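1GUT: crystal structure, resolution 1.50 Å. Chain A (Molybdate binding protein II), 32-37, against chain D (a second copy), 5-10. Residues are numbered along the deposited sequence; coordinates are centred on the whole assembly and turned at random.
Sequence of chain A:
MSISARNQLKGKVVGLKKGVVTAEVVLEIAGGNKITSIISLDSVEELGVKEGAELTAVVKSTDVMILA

Chain A, residues 32-37: GNKITS
Chain D, residues 5-10: ARNQLK

A side-chain amide can pair with the backbone N-H and C=O of a single residue in a neighbouring strand, and the contact between two copies of molybdate binding protein II is a compact example. Strand 34-37 of chain A and strand 7-10 of chain D run roughly antiparallel, at 152°, with axes no closer than 7.1 Å. In register, I35(A) lies opposite N7(D) (CA to CA 5.7 Å), T36(A) opposite R6(D) (6.2 Å) and N33(A) opposite L9(D) (7.9 Å). Backbones are extended from K34(A) to S37(A) (phi/psi near -115/135) and from N7(D) to L9(D) (near -115/107); R6(D), at -75/-15, precedes the second strand.

No direct backbone-to-backbone hydrogen bond joins the strands. Instead N7(D), chi1 m and chi2 -65°, offers both ends of its amide to one residue: T36(A) N donates to N7(D) OD1 at 2.7 Å, and N7(D) ND2 donates to T36(A) O at 2.9 Å, both nearly linear. ND2 is also hydrogen-bonded elsewhere in the structure. Asparagine suits this buried site because its amide carries donor and acceptor together.

Water bridges much of the remainder. Water 1 lies 2.8 Å from both T36(A) OG1 and R6(D) O, donating to the latter, with a weak bond to K34(A) O (3.1 Å). Water 2 donates to K34(A) O (2.9 Å), weakly to R6(D) O (3.3 Å), and accepts from Q8(D) N (3.1 Å). Both have more acceptors in reach than protons, so the carbonyls share them. Water 3 links T36(A) OG1 (2.6 Å) to R6(D) NH2 (3.2 Å). The threonine hydroxyl, chi1 m, thus meets two waters, while T36(A) CB packs 3.9 Å from R6(D) CB.

Apolar packing adds to the 321 Å² buried. I35(A) (m, m) brings CD1 within 3.8 Å of L9(D) CD1 (m, t), both buried hydrocarbon side chains with no polar group to satisfy. The CA-to-CB bond of Q8(D) (m, t, 24°) points away, and its NE2 donates to A5(D) O at 2.9 Å.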

# COMPACT_ATOMS: atom_id res chain seq x y z
N GLY A 32 12.90 13.85 17.45
CA GLY A 32 13.95 12.85 17.36
C GLY A 32 13.55 11.45 16.90
O GLY A 32 14.46 10.65 16.61
N ASN A 33 12.23 11.16 16.86
CA ASN A 33 11.60 9.87 16.44
C ASN A 33 12.06 9.48 15.03
O ASN A 33 12.37 10.35 14.24
CB ASN A 33 10.10 10.07 16.42
CG ASN A 33 9.30 8.77 16.39
OD1 ASN A 33 9.76 7.73 15.90
ND2 ASN A 33 8.07 8.83 16.94
N LYS A 34 12.07 8.19 14.71
CA LYS A 34 12.57 7.80 13.39
C LYS A 34 11.52 7.31 12.44
O LYS A 34 10.56 6.65 12.84
CB LYS A 34 13.62 6.69 13.51
CG LYS A 34 14.71 7.05 14.45
CD LYS A 34 15.82 6.03 14.50
CE LYS A 34 16.89 6.59 15.40
NZ LYS A 34 16.97 8.09 15.25
N ILE A 35 11.71 7.66 11.17
CA ILE A 35 10.83 7.19 10.10
C ILE A 35 11.71 6.42 9.15
O ILE A 35 12.76 6.89 8.74
CB ILE A 35 10.18 8.37 9.34
CG1 ILE A 35 9.15 9.09 10.22
CG2 ILE A 35 9.57 7.84 8.00
CD1 ILE A 35 7.90 8.30 10.47
N THR A 36 11.29 5.20 8.81
CA THR A 36 12.02 4.32 7.91
C THR A 36 11.24 4.19 6.61
O THR A 36 10.03 3.97 6.60
CB THR A 36 12.18 2.95 8.56
OG1 THR A 36 12.91 3.10 9.78
CG2 THR A 36 13.03 2.00 7.70
N SER A 37 11.97 4.31 5.51
CA SER A 37 11.41 4.26 4.17
C SER A 37 12.17 3.27 3.32
O SER A 37 13.39 3.22 3.39
CB SER A 37 11.59 5.64 3.52
OG SER A 37 11.25 5.65 2.15
N ALA D 5 6.11 -3.58 11.15
CA ALA D 5 6.09 -2.22 10.60
C ALA D 5 7.07 -1.34 11.37
O ALA D 5 6.96 -1.19 12.57
CB ALA D 5 4.66 -1.64 10.63
N ARG D 6 8.04 -0.78 10.66
CA ARG D 6 9.09 -0.01 11.33
C ARG D 6 8.68 1.38 11.83
O ARG D 6 9.38 1.98 12.63
CB ARG D 6 10.33 0.10 10.43
CG ARG D 6 10.92 -1.24 9.94
CD ARG D 6 11.76 -1.97 10.92
NE ARG D 6 12.81 -1.16 11.54
CZ ARG D 6 13.41 -1.55 12.64
NH1 ARG D 6 13.08 -2.72 13.18
NH2 ARG D 6 14.34 -0.80 13.20
N ASN D 7 7.56 1.89 11.36
CA ASN D 7 7.09 3.21 11.76
C ASN D 7 5.91 3.08 12.70
O ASN D 7 4.83 2.65 12.28
CB ASN D 7 6.72 4.02 10.53
CG ASN D 7 7.88 4.12 9.60
OD1 ASN D 7 8.89 4.74 9.96
ND2 ASN D 7 7.79 3.46 8.45
N GLN D 8 6.16 3.39 13.97
CA GLN D 8 5.13 3.29 15.01
C GLN D 8 5.21 4.61 15.75
O GLN D 8 6.12 4.83 16.57
CB GLN D 8 5.41 2.08 15.89
CG GLN D 8 5.35 0.75 15.12
CD GLN D 8 5.75 -0.44 15.98
OE1 GLN D 8 5.65 -0.39 17.21
NE2 GLN D 8 6.21 -1.51 15.33
N LEU D 9 4.28 5.50 15.43
CA LEU D 9 4.28 6.85 15.95
C LEU D 9 3.15 7.07 16.93
O LEU D 9 1.98 7.10 16.55
CB LEU D 9 4.16 7.83 14.77
CG LEU D 9 5.02 7.46 13.57
CD1 LEU D 9 4.66 8.34 12.42
CD2 LEU D 9 6.45 7.67 13.97
N LYS D 10 3.50 7.25 18.19
CA LYS D 10 2.50 7.50 19.22
C LYS D 10 1.96 8.92 19.11
O LYS D 10 2.72 9.89 18.86
CB LYS D 10 3.12 7.26 20.60
CG LYS D 10 3.41 5.79 20.95
CD LYS D 10 4.24 5.71 22.24
CE LYS D 10 4.41 4.27 22.72
NZ LYS D 10 5.25 4.23 23.97
O HOH W 1 11.38 3.84 11.96
O HOH W 2 8.85 4.79 14.31
O HOH W 3 14.50 1.58 11.14